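Phytase (PDB 3ZHC) is a bacterial enzyme of branch 2 of the histidine phosphatase superfamily. Local coordinates at residues B[241-246]-B[266-271]. The protein carries 2 engineered substitutions. Numbering follows the deposited sequence. Where two conformers were deposited one is given.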
loop_
_atom_site.group_PDB
_atom_site.type_symbol
_atom_site.label_atom_id
_atom_site.label_comp_id
_atom_site.label_asym_id
_atom_site.label_seq_id
_atom_site.Cartn_x
_atom_site.Cartn_y
_atom_site.Cartn_z
ATOM N N ILE B 241 -19.292 -6.563 3.601
ATOM C CA ILE B 241 -20.574 -6.944 2.978
ATOM C C ILE B 241 -20.524 -6.610 1.471
ATOM O O ILE B 241 -20.916 -7.436 0.647
ATOM C CB ILE B 241 -21.810 -6.320 3.680
ATOM C CG1 ILE B 241 -21.970 -6.904 5.082
ATOM C CG2 ILE B 241 -23.090 -6.582 2.877
ATOM C CD1 ILE B 241 -23.039 -6.243 5.936
ATOM N N PHE B 242 -20.020 -5.435 1.120
ATOM C CA PHE B 242 -19.901 -5.083 -0.316
ATOM C C PHE B 242 -19.011 -6.082 -1.066
ATOM O O PHE B 242 -19.372 -6.508 -2.163
ATOM C CB PHE B 242 -19.409 -3.658 -0.537
ATOM C CG PHE B 242 -20.299 -2.584 0.068
ATOM C CD1 PHE B 242 -21.701 -2.682 0.035
ATOM C CD2 PHE B 242 -19.721 -1.442 0.653
ATOM C CE1 PHE B 242 -22.509 -1.670 0.590
ATOM C CE2 PHE B 242 -20.524 -0.428 1.210
ATOM C CZ PHE B 242 -21.911 -0.542 1.180
ATOM N N LEU B 243 -17.871 -6.453 -0.464
ATOM C CA LEU B 243 -16.966 -7.463 -1.046
ATOM C C LEU B 243 -17.683 -8.782 -1.229
ATOM O O LEU B 243 -17.586 -9.395 -2.285
ATOM C CB LEU B 243 -15.736 -7.703 -0.168
ATOM C CG LEU B 243 -14.653 -8.609 -0.799
ATOM C CD1 LEU B 243 -13.499 -7.765 -1.346
ATOM C CD2 LEU B 243 -14.147 -9.654 0.194
ATOM N N LEU B 244 -18.398 -9.215 -0.178
ATOM C CA LEU B 244 -19.194 -10.471 -0.222
ATOM C C LEU B 244 -20.264 -10.439 -1.330
ATOM O O LEU B 244 -20.425 -11.423 -2.066
ATOM C CB LEU B 244 -19.817 -10.765 1.134
ATOM C CG LEU B 244 -18.789 -11.169 2.227
ATOM C CD1 LEU B 244 -19.401 -11.043 3.647
ATOM C CD2 LEU B 244 -18.222 -12.566 1.992
ATOM N N GLN B 245 -20.981 -9.308 -1.452
ATOM C CA GLN B 245 -21.986 -9.136 -2.533
ATOM C C GLN B 245 -21.361 -9.390 -3.923
ATOM O O GLN B 245 -21.917 -10.157 -4.746
ATOM C CB GLN B 245 -22.595 -7.737 -2.510
ATOM C CG GLN B 245 -23.518 -7.468 -1.390
ATOM C CD GLN B 245 -23.953 -6.007 -1.324
ATOM O OE1 GLN B 245 -23.525 -5.169 -2.139
ATOM N NE2 GLN B 245 -24.807 -5.691 -0.356
ATOM N N GLU B 246 -20.208 -8.746 -4.157
ATOM C CA GLU B 246 -19.442 -8.890 -5.398
ATOM C C GLU B 246 -18.993 -10.349 -5.618
ATOM O O GLU B 246 -19.290 -10.944 -6.659
ATOM C CB GLU B 246 -18.229 -7.955 -5.373
ATOM C CG GLU B 246 -17.386 -7.884 -6.673
ATOM C CD GLU B 246 -18.086 -7.193 -7.839
ATOM O OE1 GLU B 246 -18.899 -6.281 -7.638
ATOM O OE2 GLU B 246 -17.798 -7.574 -8.976
ATOM N N ASP B 266 -10.173 1.744 -1.111
ATOM C CA ASP B 266 -10.602 2.770 -0.117
ATOM C C ASP B 266 -11.528 2.153 0.888
ATOM O O ASP B 266 -11.371 2.345 2.088
ATOM C CB ASP B 266 -11.393 3.933 -0.762
ATOM C CG ASP B 266 -10.530 4.965 -1.428
ATOM O OD1 ASP B 266 -9.282 4.843 -1.438
ATOM O OD2 ASP B 266 -11.132 5.947 -1.959
ATOM N N LEU B 267 -12.518 1.408 0.382
ATOM C CA LEU B 267 -13.522 0.756 1.233
ATOM C C LEU B 267 -12.901 -0.319 2.112
ATOM O O LEU B 267 -12.993 -0.262 3.324
ATOM C CB LEU B 267 -14.649 0.157 0.371
ATOM C CG LEU B 267 -15.534 1.192 -0.341
ATOM C CD1 LEU B 267 -16.387 0.535 -1.420
ATOM C CD2 LEU B 267 -16.391 1.930 0.661
ATOM N N LEU B 268 -12.255 -1.288 1.490
ATOM C CA LEU B 268 -11.650 -2.401 2.255
ATOM C C LEU B 268 -10.418 -2.012 3.132
ATOM O O LEU B 268 -10.029 -2.799 3.968
ATOM C CB LEU B 268 -11.428 -3.616 1.336
ATOM C CG LEU B 268 -12.820 -4.340 1.230
ATOM C CD1 LEU B 268 -13.156 -4.806 -0.132
ATOM C CD2 LEU B 268 -12.911 -5.482 2.304
ATOM N N SER B 269 -9.839 -0.803 2.944
ATOM C CA SER B 269 -8.763 -0.327 3.837
ATOM C C SER B 269 -9.284 -0.193 5.275
ATOM O O SER B 269 -8.537 -0.384 6.222
ATOM C CB SER B 269 -8.187 1.009 3.366
ATOM O OG SER B 269 -7.434 0.833 2.189
ATOM N N LEU B 270 -10.580 0.138 5.408
ATOM C CA LEU B 270 -11.223 0.279 6.714
ATOM C C LEU B 270 -11.337 -1.074 7.413
ATOM O O LEU B 270 -10.989 -1.194 8.590
ATOM C CB LEU B 270 -12.600 0.961 6.569
ATOM C CG LEU B 270 -12.527 2.407 6.011
ATOM C CD1 LEU B 270 -13.929 3.010 5.731
ATOM C CD2 LEU B 270 -11.721 3.296 6.958
ATOM N N HIS B 271 -11.814 -2.075 6.665
ATOM C CA HIS B 271 -11.925 -3.463 7.126
ATOM C C HIS B 271 -10.549 -4.043 7.495
ATOM O O HIS B 271 -10.382 -4.619 8.590
ATOM C CB HIS B 271 -12.628 -4.330 6.043
ATOM C CG HIS B 271 -12.568 -5.802 6.297
ATOM N ND1 HIS B 271 -13.479 -6.458 7.088
ATOM C CD2 HIS B 271 -11.704 -6.745 5.860
ATOM C CE1 HIS B 271 -13.179 -7.742 7.133
ATOM N NE2 HIS B 271 -12.104 -7.943 6.396
#
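Leu-243 lays its CD1 methyl against CD1 of Leu-268, and CB of Leu-243 backs the same methyl at 3.9 Å from Leu-268 CD1. The two side chains cross at about a right angle. Their methyl carbons, Leu-243 CD1 and Leu-268 CD1, are modelled 3.2 Å apart, closer than ordinary van der Waals contact, and both leucines have second torsions away from the staggered values. That the two side chains meet is secure, but the exact placement of their tips is doubtful.

One position earlier on each helix the fit is looser: CD2 of the Phe-242 ring comes to 4.4 Å from Leu-267 CD1, the methyl meeting the ring obliquely. Helices 231-247 and 260-280 pack here through their apolar sides, at a separation of 8.0 Å between the CA atoms of Leu-243 and Leu-268. Both belong to the helical part of the branch 2 histidine phosphatase fold, beside the part built on the mixed sheet. Leucine and phenylalanine suit this buried seam, having bulk enough to bridge the backbones and no polar side-chain group to satisfy. Helix 182-192 extends the apolar cluster, its Leu-188 touching both Phe-242 and Leu-267. About a turn later on helix 260-280, His-271 reaches back to the earlier part of helix 231-247, its ND1 hydrogen-bonded to the backbone oxygen of Ser-236.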